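Local coordinates for peroxinectin A (Dictyostelium discoideum, PDB 6ERC), which oxidises phenolic donors with hydrogen peroxide, and has iodide and thiocyanate peroxidase activity, as a secreted, glycosylated haem enzyme of a social amoeba, at residues G376-L379 against A380-N383; M478-V481 against N482-C485; Q19-I22 against F23-F26; E492-K495 against R496-N500. All coordinates share one frame; numbering follows the deposited sequence.

Contact 1: residues G376-L379 against A380-N383; sequences GLDL and ASRN. With HEM (protoporphyrin IX containing Fe), chain F.
Asp378 stands at the N-cap of the helix that runs through 380-383 and reaches forward over its first turn to Ser381. With CG anti to the backbone N (chi1 180°), the carboxylate splits its work: OD1 takes a weak capping bond from Ser381 N at 3.2 Å, while Ser381 OG donates to OD2 at 2.6 Å, arriving from well above the carboxylate plane. Arg49 forms a salt bridge with the same OD2, and Ser52 OG bonds to it as well, so the buried charge is probably well compensated. An alanine here would remove the capping bond, and would probably leave Arg49 without its carboxylate and Ser381 OG without its acceptor. The Asp378 backbone O opens the helical bonding, accepting Arg382 N at 2.9 Å. Leu379 follows with its O bonded to Asn383 N at 3.0 Å. Its side chain leaves the helix for the porphyrin: CD1 lies 3.7 Å from HEM C3A, and CD2 3.9 Å from HEM CHB. Asn383 crosses Leu379 obliquely and has its OD1 bonded to Arg302. Arg382, bent at chi3 (75°), brings NE to HEM O2A at 2.9 Å; the 136° angle makes this a bent bond. HEM CBA lies in plane at the guanidinium edge. This helix start thus contributes one bond to a haem propionate, and Leu379 covers part of the macrocycle. It sits between helix 48-56, which packs on Ala380 and Ser381, helix 362-365 against Leu379, and helix 304-307, whose His305 touches Leu379 and Asn383.

Contact 2: residues M478-V481 against N482-C485; sequences MRMV and NREC
Met480 and Arg483 lie side by side and point the same way off the end of helix 476-481. Their polar touch is a weak bond from Arg483 NE to Met480 SD, at 3.5 Å and 150°, and the methyl CE runs on to within 3.6 Å of Arg483 NH1. Arg483 has CG lodged between its backbone N and carbonyl carbon (chi1 57°), which folds the chain back over the helix end and leaves CG 3.2 Å from Met480 O. That carbonyl also takes a weak bond from Arg483 N. Both side chains are exposed and touch a crystal neighbour. Asn482 is turned inward instead and meets two helix residues at a slant: its ND2 is 3.9 Å from Met478 CG, and its OD1 is 3.7 Å from Val481 CG1. The amide is fixed from outside, OD1 by Ser256 OG and ND2, weakly, by Glu260. Asn482, the first residue to leave helical angles, closes the last i to i+4 bond, its N donating to Met478 O at 3.0 Å. Beyond it a type I beta turn from Asn482 to Cys485 carries the chain off. One water bridges helix and turn, donating to Val481 O at 2.6 Å and accepting from Glu484 N. Gln253 also reaches Val481 O. Helix 247-275 thus backs both the helix end, through Ser256 on Met478 and Val481, and the turn, through the Cys485-Cys257 disulfide, while helix 218-241 receives Glu484 on Phe238 and Leu241.

Contact 3: residues Q19-I22 against F23-F26; sequences QGSI and FTPF
Between Ile22 and Thr24 the backbone passes through a left-handed helical conformation at Phe23 (phi 66°), where Phe23 and Thr24 both face Asn144 in a G1 beta bulge. At this kink Ile22 and Phe23 send their side chains out side by side, pointing the same way. Ile22 has CG1 anti to its backbone N (chi1 -173°), which places that methylene almost exactly over the centre of the Phe23 ring, 3.5 Å from the centroid and 5° off the normal, in a CH-pi contact. CD1 continues over the ring and reaches Phe23 CZ at 3.7 Å, while CG2 sits just beyond the rim, 3.6 Å from Phe23 CD2. With an alanine in place of Ile22, the aromatic face would probably lose this cover and the ring would be freer to turn. On the inner side of the bend, Thr24 points back at Ser21. Its OG1 has two acceptors in reach, Ser21 O at 2.7 Å and Gln291 OE1, for one proton. Thr24 CG2 lies 3.4 Å from Ser21 OG, a hydroxyl bonded to Lys18 O. The bend delivers the chain into strand 24-25, an outermost strand of a four-stranded antiparallel sheet, beside strand 139-144, on which Pro25 packs, while Phe26 reaches across to helix 294-300.

Contact 4: residues E492-K495 against R496-N500; sequences EVIK and RTTSN
Glu492 O accepts Arg496 N at 2.9 Å and 166°, a normal i to i+4 helical bond, but the pattern changes in the next turn. Thr497 N bonds to Ile494 O at 3.2 Å, three residues back and from above the carbonyl plane, and only weakly to Val493 O; Thr498 N makes a weak bond to Lys495 O. Two threonine hydroxyls add a second donor to the Val493 and Ile494 carbonyls. Thr497 has OG1 between its backbone N and carbonyl carbon (chi1 56°), which turns the hydroxyl back along the helix to donate to Val493 O at 2.6 Å. Thr498 does likewise with Ile494 O, although its 2.5 Å is so short that the exact length is doubtful. Thr498 also meets Ile494 at a slant, with CG2 4.1 Å from Ile494 CG2. Along the outer side, Lys495 stretches out beyond CG, and its NZ forms a salt bridge with Glu492 OE2 at 3.1 Å, coming in above the carboxylate plane. Arg496 bends at chi2 and chi3 so that Val493 CG2 lies over one guanidinium face, offset toward the rim and 4.0 Å from NH2. NH2 has its charge partner in Asp230 of helix 218-241, and NH1 bonds to Glu486 O in the preceding loop. Val493 packs on helix 247-275 and Ile494 on helices 218-241 and 342-350. Serine and threonine hydroxyls bonded to a carbonyl four residues back are common in helices; here two successive threonines make such bonds where the helix gives way to loop.

In the fold
Along the chain the order is contact 3, contact 1, contact 2, contact 4, all in the animal haem peroxidase fold. Contact 1 is the one at the haem; contact 3, where the chain enters an outermost strand of the four-stranded sheet, has its centre 26 Å from it. Contacts 2 and 4 lie on the opposite side of the chain's centre from contact 1, 43 Å and 36 Å from it between centres. They belong to consecutive helices, 476-481 and 490-497, and their nearest atoms are about 7 Å apart. Both lean on helices 218-241 and 247-275, which ties this part of the chain to the two long helices, remote from the haem pocket.

Contact 1: residues G376-L379 against A380-N383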
loop_
_atom_site.group_PDB
_atom_site.type_symbol
_atom_site.label_atom_id
_atom_site.label_comp_id
_atom_site.label_asym_id
_atom_site.label_seq_id
_atom_site.Cartn_x
_atom_site.Cartn_y
_atom_site.Cartn_z
ATOM N N GLY A 376 -18.764 11.092 -5.379
ATOM C CA GLY A 376 -17.972 10.789 -4.209
ATOM C C GLY A 376 -17.466 9.366 -4.243
ATOM O O GLY A 376 -17.725 8.603 -5.172
ATOM N N LEU A 377 -16.728 9.007 -3.194
ATOM C CA LEU A 377 -16.151 7.674 -3.099
ATOM C C LEU A 377 -16.138 7.219 -1.646
ATOM O O LEU A 377 -16.074 8.033 -0.721
ATOM C CB LEU A 377 -14.735 7.638 -3.686
ATOM C CG LEU A 377 -13.697 8.549 -3.026
ATOM C CD1 LEU A 377 -12.878 7.797 -1.974
ATOM C CD2 LEU A 377 -12.799 9.158 -4.090
ATOM N N ASP A 378 -16.204 5.901 -1.465
ATOM C CA ASP A 378 -16.188 5.269 -0.150
ATOM C C ASP A 378 -15.123 4.184 -0.187
ATOM O O ASP A 378 -15.291 3.170 -0.870
ATOM C CB ASP A 378 -17.562 4.693 0.201
ATOM C CG ASP A 378 -17.593 4.014 1.562
ATOM O OD1 ASP A 378 -16.526 3.844 2.186
ATOM O OD2 ASP A 378 -18.700 3.650 2.010
ATOM N N LEU A 379 -14.026 4.402 0.536
ATOM C CA LEU A 379 -12.922 3.452 0.487
ATOM C C LEU A 379 -13.284 2.135 1.163
ATOM O O LEU A 379 -12.842 1.070 0.718
ATOM C CB LEU A 379 -11.680 4.067 1.130
ATOM C CG LEU A 379 -10.380 3.272 1.018
ATOM C CD1 LEU A 379 -10.102 2.829 -0.414
ATOM C CD2 LEU A 379 -9.230 4.118 1.530
ATOM N N ALA A 380 -14.080 2.182 2.230
ATOM C CA ALA A 380 -14.574 0.949 2.833
ATOM C C ALA A 380 -15.385 0.142 1.824
ATOM O O ALA A 380 -15.191 -1.070 1.683
ATOM C CB ALA A 380 -15.414 1.272 4.066
ATOM N N SER A 381 -16.295 0.805 1.105
ATOM C CA SER A 381 -17.090 0.111 0.098
ATOM C C SER A 381 -16.213 -0.433 -1.021
ATOM O O SER A 381 -16.400 -1.570 -1.470
ATOM C CB SER A 381 -18.154 1.050 -0.472
ATOM O OG SER A 381 -19.019 1.518 0.545
ATOM N N ARG A 382 -15.251 0.366 -1.491
ATOM C CA ARG A 382 -14.361 -0.097 -2.551
ATOM C C ARG A 382 -13.626 -1.365 -2.138
ATOM O O ARG A 382 -13.422 -2.268 -2.956
ATOM C CB ARG A 382 -13.369 1.004 -2.926
ATOM C CG ARG A 382 -13.999 2.168 -3.682
ATOM C CD ARG A 382 -12.950 3.077 -4.318
ATOM N NE ARG A 382 -12.338 2.479 -5.506
ATOM C CZ ARG A 382 -12.894 2.467 -6.716
ATOM N NH1 ARG A 382 -14.087 3.017 -6.911
ATOM N NH2 ARG A 382 -12.260 1.899 -7.736
ATOM N N ASN A 383 -13.231 -1.457 -0.868
ATOM C CA ASN A 383 -12.548 -2.656 -0.397
ATOM C C ASN A 383 -13.479 -3.860 -0.423
ATOM O O ASN A 383 -13.113 -4.929 -0.925
ATOM C CB ASN A 383 -11.995 -2.425 1.007
ATOM C CG ASN A 383 -10.942 -1.332 1.045
ATOM O OD1 ASN A 383 -10.179 -1.157 0.097
ATOM N ND2 ASN A 383 -10.899 -0.590 2.143
HETATM C CHA HEM F . -5.560 0.222 -2.127
HETATM C CHB HEM F . -6.284 4.833 -0.868
HETATM C CHC HEM F . -3.495 4.175 3.064
HETATM C CHD HEM F . -2.981 -0.502 1.915
HETATM C C1A HEM F . -6.044 1.506 -2.090
HETATM C C2A HEM F . -7.035 2.060 -2.978
HETATM C C3A HEM F . -7.244 3.334 -2.636
HETATM C C4A HEM F . -6.381 3.628 -1.515
HETATM C CMA HEM F . -8.215 4.333 -3.304
HETATM C CAA HEM F . -7.723 1.275 -4.107
HETATM C CBA HEM F . -9.183 1.118 -3.707
HETATM C CGA HEM F . -9.784 -0.069 -4.414
HETATM O O1A HEM F . -9.329 -1.216 -4.170
HETATM O O2A HEM F . -10.731 0.130 -5.216
HETATM C C1B HEM F . -5.575 5.050 0.289
HETATM C C2B HEM F . -5.473 6.317 0.969
HETATM C C3B HEM F . -4.699 6.145 2.054
HETATM C C4B HEM F . -4.291 4.755 2.094
HETATM C CMB HEM F . -6.163 7.595 0.452
HETATM C CAB HEM F . -4.272 7.168 3.133
HETATM C CBB HEM F . -4.707 8.432 3.157
HETATM C C1C HEM F . -3.116 2.851 3.110
HETATM C C2C HEM F . -2.294 2.224 4.131
HETATM C C3C HEM F . -2.152 0.921 3.806
HETATM C C4C HEM F . -2.880 0.704 2.575
HETATM C CMC HEM F . -1.747 3.018 5.337
HETATM C CAC HEM F . -1.404 -0.257 4.484
HETATM C CBC HEM F . -0.686 -0.186 5.607
HETATM C C1D HEM F . -3.596 -0.700 0.703
HETATM C C2D HEM F . -3.571 -1.921 -0.069
HETATM C C3D HEM F . -4.293 -1.716 -1.175
HETATM C C4D HEM F . -4.782 -0.359 -1.155
HETATM C CMD HEM F . -2.857 -3.219 0.358
HETATM C CAD HEM F . -4.554 -2.702 -2.327
HETATM C CBD HEM F . -3.293 -2.667 -3.184
HETATM C CGD HEM F . -3.619 -2.860 -4.645
HETATM O O1D HEM F . -3.955 -1.852 -5.318
HETATM O O2D HEM F . -3.541 -4.008 -5.150
HETATM N NA HEM F . -5.663 2.492 -1.207
HETATM N NB HEM F . -4.844 4.118 0.999
HETATM N NC HEM F . -3.451 1.893 2.178
HETATM N ND HEM F . -4.342 0.231 0.009
HETATM FE FE HEM F . -4.543 2.162 0.470
#

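Contact 2: residues M478-V481 against N482-C485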
loop_
_atom_site.group_PDB
_atom_site.type_symbol
_atom_site.label_atom_id
_atom_site.label_comp_id
_atom_site.label_asym_id
_atom_site.label_seq_id
_atom_site.Cartn_x
_atom_site.Cartn_y
_atom_site.Cartn_z
ATOM N N MET A 478 25.209 -9.595 -2.791
ATOM C CA MET A 478 24.662 -8.247 -2.736
ATOM C C MET A 478 25.291 -7.405 -1.637
ATOM O O MET A 478 25.317 -6.174 -1.751
ATOM C CB MET A 478 23.145 -8.296 -2.541
ATOM C CG MET A 478 22.419 -7.149 -3.211
ATOM S SD MET A 478 22.479 -7.320 -5.002
ATOM C CE MET A 478 21.959 -5.688 -5.519
ATOM N N ARG A 479 25.795 -8.031 -0.572
ATOM C CA ARG A 479 26.628 -7.294 0.369
ATOM C C ARG A 479 27.881 -6.774 -0.324
ATOM O O ARG A 479 28.358 -5.674 -0.023
ATOM C CB ARG A 479 26.998 -8.175 1.562
ATOM C CG ARG A 479 25.837 -8.506 2.492
ATOM C CD ARG A 479 26.344 -8.945 3.864
ATOM N NE ARG A 479 25.345 -9.680 4.642
ATOM C CZ ARG A 479 24.393 -9.117 5.384
ATOM N NH1 ARG A 479 24.278 -7.797 5.457
ATOM N NH2 ARG A 479 23.543 -9.886 6.054
ATOM N N MET A 480 28.416 -7.549 -1.270
ATOM C CA MET A 480 29.569 -7.104 -2.046
ATOM C C MET A 480 29.216 -5.890 -2.896
ATOM O O MET A 480 29.943 -4.890 -2.906
ATOM C CB MET A 480 30.071 -8.257 -2.922
ATOM C CG MET A 480 30.974 -7.856 -4.088
ATOM S SD MET A 480 32.534 -7.129 -3.569
ATOM C CE MET A 480 33.274 -6.752 -5.158
ATOM N N VAL A 481 28.099 -5.965 -3.625
ATOM C CA VAL A 481 27.712 -4.878 -4.520
ATOM C C VAL A 481 27.469 -3.600 -3.732
ATOM O O VAL A 481 27.816 -2.501 -4.180
ATOM C CB VAL A 481 26.466 -5.278 -5.334
ATOM C CG1 VAL A 481 25.926 -4.087 -6.132
ATOM C CG2 VAL A 481 26.796 -6.429 -6.265
ATOM N N ASN A 482 26.866 -3.722 -2.554
ATOM C CA ASN A 482 26.449 -2.575 -1.755
ATOM C C ASN A 482 27.413 -2.301 -0.612
ATOM O O ASN A 482 27.006 -1.891 0.478
ATOM C CB ASN A 482 25.034 -2.801 -1.232
ATOM C CG ASN A 482 24.002 -2.826 -2.347
ATOM O OD1 ASN A 482 24.225 -2.283 -3.429
ATOM N ND2 ASN A 482 22.866 -3.456 -2.084
ATOM N N ARG A 483 28.711 -2.509 -0.845
ATOM C CA ARG A 483 29.702 -2.327 0.208
ATOM C C ARG A 483 29.956 -0.860 0.525
ATOM O O ARG A 483 30.465 -0.557 1.609
ATOM C CB ARG A 483 31.014 -3.013 -0.180
ATOM C CG ARG A 483 31.618 -2.546 -1.492
ATOM C CD ARG A 483 32.860 -3.359 -1.833
ATOM N NE ARG A 483 32.972 -3.629 -3.264
ATOM C CZ ARG A 483 33.529 -2.807 -4.149
ATOM N NH1 ARG A 483 33.579 -3.150 -5.429
ATOM N NH2 ARG A 483 34.033 -1.643 -3.763
ATOM N N GLU A 484 29.614 0.053 -0.383
ATOM C CA GLU A 484 29.830 1.478 -0.166
ATOM C C GLU A 484 28.534 2.237 0.093
ATOM O O GLU A 484 28.537 3.471 0.069
ATOM C CB GLU A 484 30.569 2.087 -1.361
ATOM C CG GLU A 484 31.906 1.420 -1.658
ATOM C CD GLU A 484 32.789 2.248 -2.575
ATOM O OE1 GLU A 484 33.898 2.634 -2.143
ATOM O OE2 GLU A 484 32.373 2.513 -3.723
ATOM N N CYS A 485 27.429 1.539 0.345
ATOM C CA CYS A 485 26.183 2.208 0.679
ATOM C C CYS A 485 26.238 2.724 2.117
ATOM O O CYS A 485 27.197 2.489 2.857
ATOM C CB CYS A 485 24.995 1.267 0.485
ATOM S SG CYS A 485 24.789 0.593 -1.183
HETATM O O HOH W 1 28.236 -0.263 -2.950
#

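Contact 3: residues Q19-I22 against F23-F26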
loop_
_atom_site.group_PDB
_atom_site.type_symbol
_atom_site.label_atom_id
_atom_site.label_comp_id
_atom_site.label_asym_id
_atom_site.label_seq_id
_atom_site.Cartn_x
_atom_site.Cartn_y
_atom_site.Cartn_z
ATOM N N GLN A 19 8.607 -15.020 -13.156
ATOM C CA GLN A 19 8.112 -15.172 -11.793
ATOM C C GLN A 19 8.279 -13.874 -11.016
ATOM O O GLN A 19 9.398 -13.383 -10.837
ATOM C CB GLN A 19 8.852 -16.313 -11.099
ATOM C CG GLN A 19 8.360 -16.619 -9.696
ATOM C CD GLN A 19 8.877 -17.948 -9.187
ATOM O OE1 GLN A 19 8.342 -19.003 -9.529
ATOM N NE2 GLN A 19 9.928 -17.907 -8.375
ATOM N N GLY A 20 7.162 -13.318 -10.552
ATOM C CA GLY A 20 7.173 -12.068 -9.823
ATOM C C GLY A 20 7.180 -10.825 -10.683
ATOM O O GLY A 20 7.149 -9.713 -10.135
ATOM N N SER A 21 7.209 -10.964 -12.006
ATOM C CA SER A 21 7.304 -9.807 -12.878
ATOM C C SER A 21 5.941 -9.131 -13.026
ATOM O O SER A 21 4.897 -9.670 -12.649
ATOM C CB SER A 21 7.856 -10.209 -14.246
ATOM O OG SER A 21 6.991 -11.112 -14.909
ATOM N N ILE A 22 5.969 -7.925 -13.594
ATOM C CA ILE A 22 4.769 -7.109 -13.705
ATOM C C ILE A 22 3.771 -7.763 -14.656
ATOM O O ILE A 22 4.143 -8.490 -15.586
ATOM C CB ILE A 22 5.143 -5.689 -14.169
ATOM C CG1 ILE A 22 3.928 -4.764 -14.115
ATOM C CG2 ILE A 22 5.727 -5.717 -15.578
ATOM C CD1 ILE A 22 4.278 -3.293 -14.162
ATOM N N PHE A 23 2.483 -7.505 -14.411
ATOM C CA PHE A 23 1.396 -7.986 -15.268
ATOM C C PHE A 23 1.284 -9.509 -15.240
ATOM O O PHE A 23 1.057 -10.149 -16.268
ATOM C CB PHE A 23 1.565 -7.481 -16.707
ATOM C CG PHE A 23 1.667 -5.987 -16.819
ATOM C CD1 PHE A 23 0.731 -5.165 -16.213
ATOM C CD2 PHE A 23 2.708 -5.405 -17.526
ATOM C CE1 PHE A 23 0.829 -3.789 -16.316
ATOM C CE2 PHE A 23 2.809 -4.031 -17.629
ATOM C CZ PHE A 23 1.870 -3.222 -17.024
ATOM N N THR A 24 1.435 -10.096 -14.054
ATOM C CA THR A 24 1.289 -11.540 -13.902
ATOM C C THR A 24 0.210 -11.865 -12.873
ATOM O O THR A 24 -0.010 -11.090 -11.932
ATOM C CB THR A 24 2.606 -12.196 -13.468
ATOM O OG1 THR A 24 3.044 -11.632 -12.228
ATOM C CG2 THR A 24 3.682 -12.003 -14.528
ATOM N N PRO A 25 -0.493 -12.991 -13.030
ATOM C CA PRO A 25 -1.581 -13.315 -12.096
ATOM C C PRO A 25 -1.099 -13.337 -10.655
ATOM O O PRO A 25 0.056 -13.666 -10.358
ATOM C CB PRO A 25 -2.049 -14.711 -12.540
ATOM C CG PRO A 25 -1.448 -14.965 -13.897
ATOM C CD PRO A 25 -0.483 -13.857 -14.224
ATOM N N PHE A 26 -2.001 -12.945 -9.756
ATOM C CA PHE A 26 -1.734 -13.054 -8.328
ATOM C C PHE A 26 -1.674 -14.518 -7.902
ATOM O O PHE A 26 -2.100 -15.428 -8.623
ATOM C CB PHE A 26 -2.808 -12.332 -7.505
ATOM C CG PHE A 26 -2.673 -10.838 -7.498
ATOM C CD1 PHE A 26 -1.729 -10.216 -6.697
ATOM C CD2 PHE A 26 -3.519 -10.047 -8.261
ATOM C CE1 PHE A 26 -1.617 -8.838 -6.676
ATOM C CE2 PHE A 26 -3.411 -8.668 -8.242
ATOM C CZ PHE A 26 -2.459 -8.064 -7.447
#

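Contact 4: residues E492-K495 against R496-N500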
loop_
_atom_site.group_PDB
_atom_site.type_symbol
_atom_site.label_atom_id
_atom_site.label_comp_id
_atom_site.label_asym_id
_atom_site.label_seq_id
_atom_site.Cartn_x
_atom_site.Cartn_y
_atom_site.Cartn_z
ATOM N N GLU A 492 17.404 8.077 10.777
ATOM C CA GLU A 492 18.642 8.709 10.337
ATOM C C GLU A 492 18.589 9.119 8.871
ATOM O O GLU A 492 19.223 10.108 8.488
ATOM C CB GLU A 492 19.827 7.771 10.584
ATOM C CG GLU A 492 20.236 7.677 12.049
ATOM C CD GLU A 492 20.681 9.015 12.617
ATOM O OE1 GLU A 492 21.113 9.885 11.828
ATOM O OE2 GLU A 492 20.593 9.200 13.849
ATOM N N VAL A 493 17.847 8.387 8.039
ATOM C CA VAL A 493 17.635 8.833 6.667
ATOM C C VAL A 493 16.922 10.180 6.660
ATOM O O VAL A 493 17.212 11.051 5.832
ATOM C CB VAL A 493 16.850 7.773 5.872
ATOM C CG1 VAL A 493 16.581 8.262 4.457
ATOM C CG2 VAL A 493 17.607 6.453 5.843
ATOM N N ILE A 494 15.977 10.370 7.586
ATOM C CA ILE A 494 15.255 11.638 7.673
ATOM C C ILE A 494 16.226 12.773 7.969
ATOM O O ILE A 494 16.195 13.827 7.324
ATOM C CB ILE A 494 14.144 11.548 8.738
ATOM C CG1 ILE A 494 13.033 10.610 8.266
ATOM C CG2 ILE A 494 13.557 12.924 9.040
ATOM C CD1 ILE A 494 12.091 10.159 9.367
ATOM N N LYS A 495 17.100 12.573 8.955
ATOM C CA LYS A 495 18.066 13.606 9.316
ATOM C C LYS A 495 19.005 13.906 8.154
ATOM O O LYS A 495 19.284 15.071 7.849
ATOM C CB LYS A 495 18.858 13.163 10.543
ATOM C CG LYS A 495 18.011 12.931 11.783
ATOM C CD LYS A 495 18.834 12.279 12.886
ATOM C CE LYS A 495 18.003 11.990 14.124
ATOM N NZ LYS A 495 18.822 11.360 15.195
ATOM N N ARG A 496 19.505 12.860 7.494
ATOM C CA ARG A 496 20.409 13.046 6.364
ATOM C C ARG A 496 19.779 13.873 5.253
ATOM O O ARG A 496 20.491 14.569 4.519
ATOM C CB ARG A 496 20.837 11.685 5.813
ATOM C CG ARG A 496 22.127 11.160 6.398
ATOM C CD ARG A 496 22.148 9.641 6.503
ATOM N NE ARG A 496 21.549 8.966 5.352
ATOM C CZ ARG A 496 21.716 7.675 5.081
ATOM N NH1 ARG A 496 22.477 6.920 5.865
ATOM N NH2 ARG A 496 21.131 7.136 4.021
ATOM N N THR A 497 18.456 13.813 5.108
ATOM C CA THR A 497 17.778 14.352 3.936
ATOM C C THR A 497 16.937 15.585 4.238
ATOM O O THR A 497 16.243 16.075 3.344
ATOM C CB THR A 497 16.896 13.274 3.310
ATOM O OG1 THR A 497 15.978 12.784 4.293
ATOM C CG2 THR A 497 17.739 12.120 2.794
ATOM N N THR A 498 16.982 16.103 5.462
ATOM C CA THR A 498 16.146 17.228 5.852
ATOM C C THR A 498 16.999 18.352 6.419
ATOM O O THR A 498 18.146 18.152 6.823
ATOM C CB THR A 498 15.094 16.815 6.889
ATOM O OG1 THR A 498 15.735 16.160 7.991
ATOM C CG2 THR A 498 14.075 15.883 6.264
ATOM N N SER A 499 16.409 19.543 6.447
ATOM C CA SER A 499 17.060 20.744 6.955
ATOM C C SER A 499 16.397 21.154 8.264
ATOM O O SER A 499 15.191 21.424 8.294
ATOM C CB SER A 499 16.973 21.876 5.931
ATOM O OG SER A 499 17.437 23.098 6.481
ATOM N N ASN A 500 17.185 21.200 9.338
ATOM C CA ASN A 500 16.712 21.626 10.656
ATOM C C ASN A 500 15.400 20.935 11.020
ATOM O O ASN A 500 14.423 21.569 11.422
ATOM C CB ASN A 500 16.558 23.147 10.713
ATOM C CG ASN A 500 17.862 23.876 10.461
ATOM O OD1 ASN A 500 17.942 24.744 9.591
ATOM N ND2 ASN A 500 18.894 23.526 11.222
#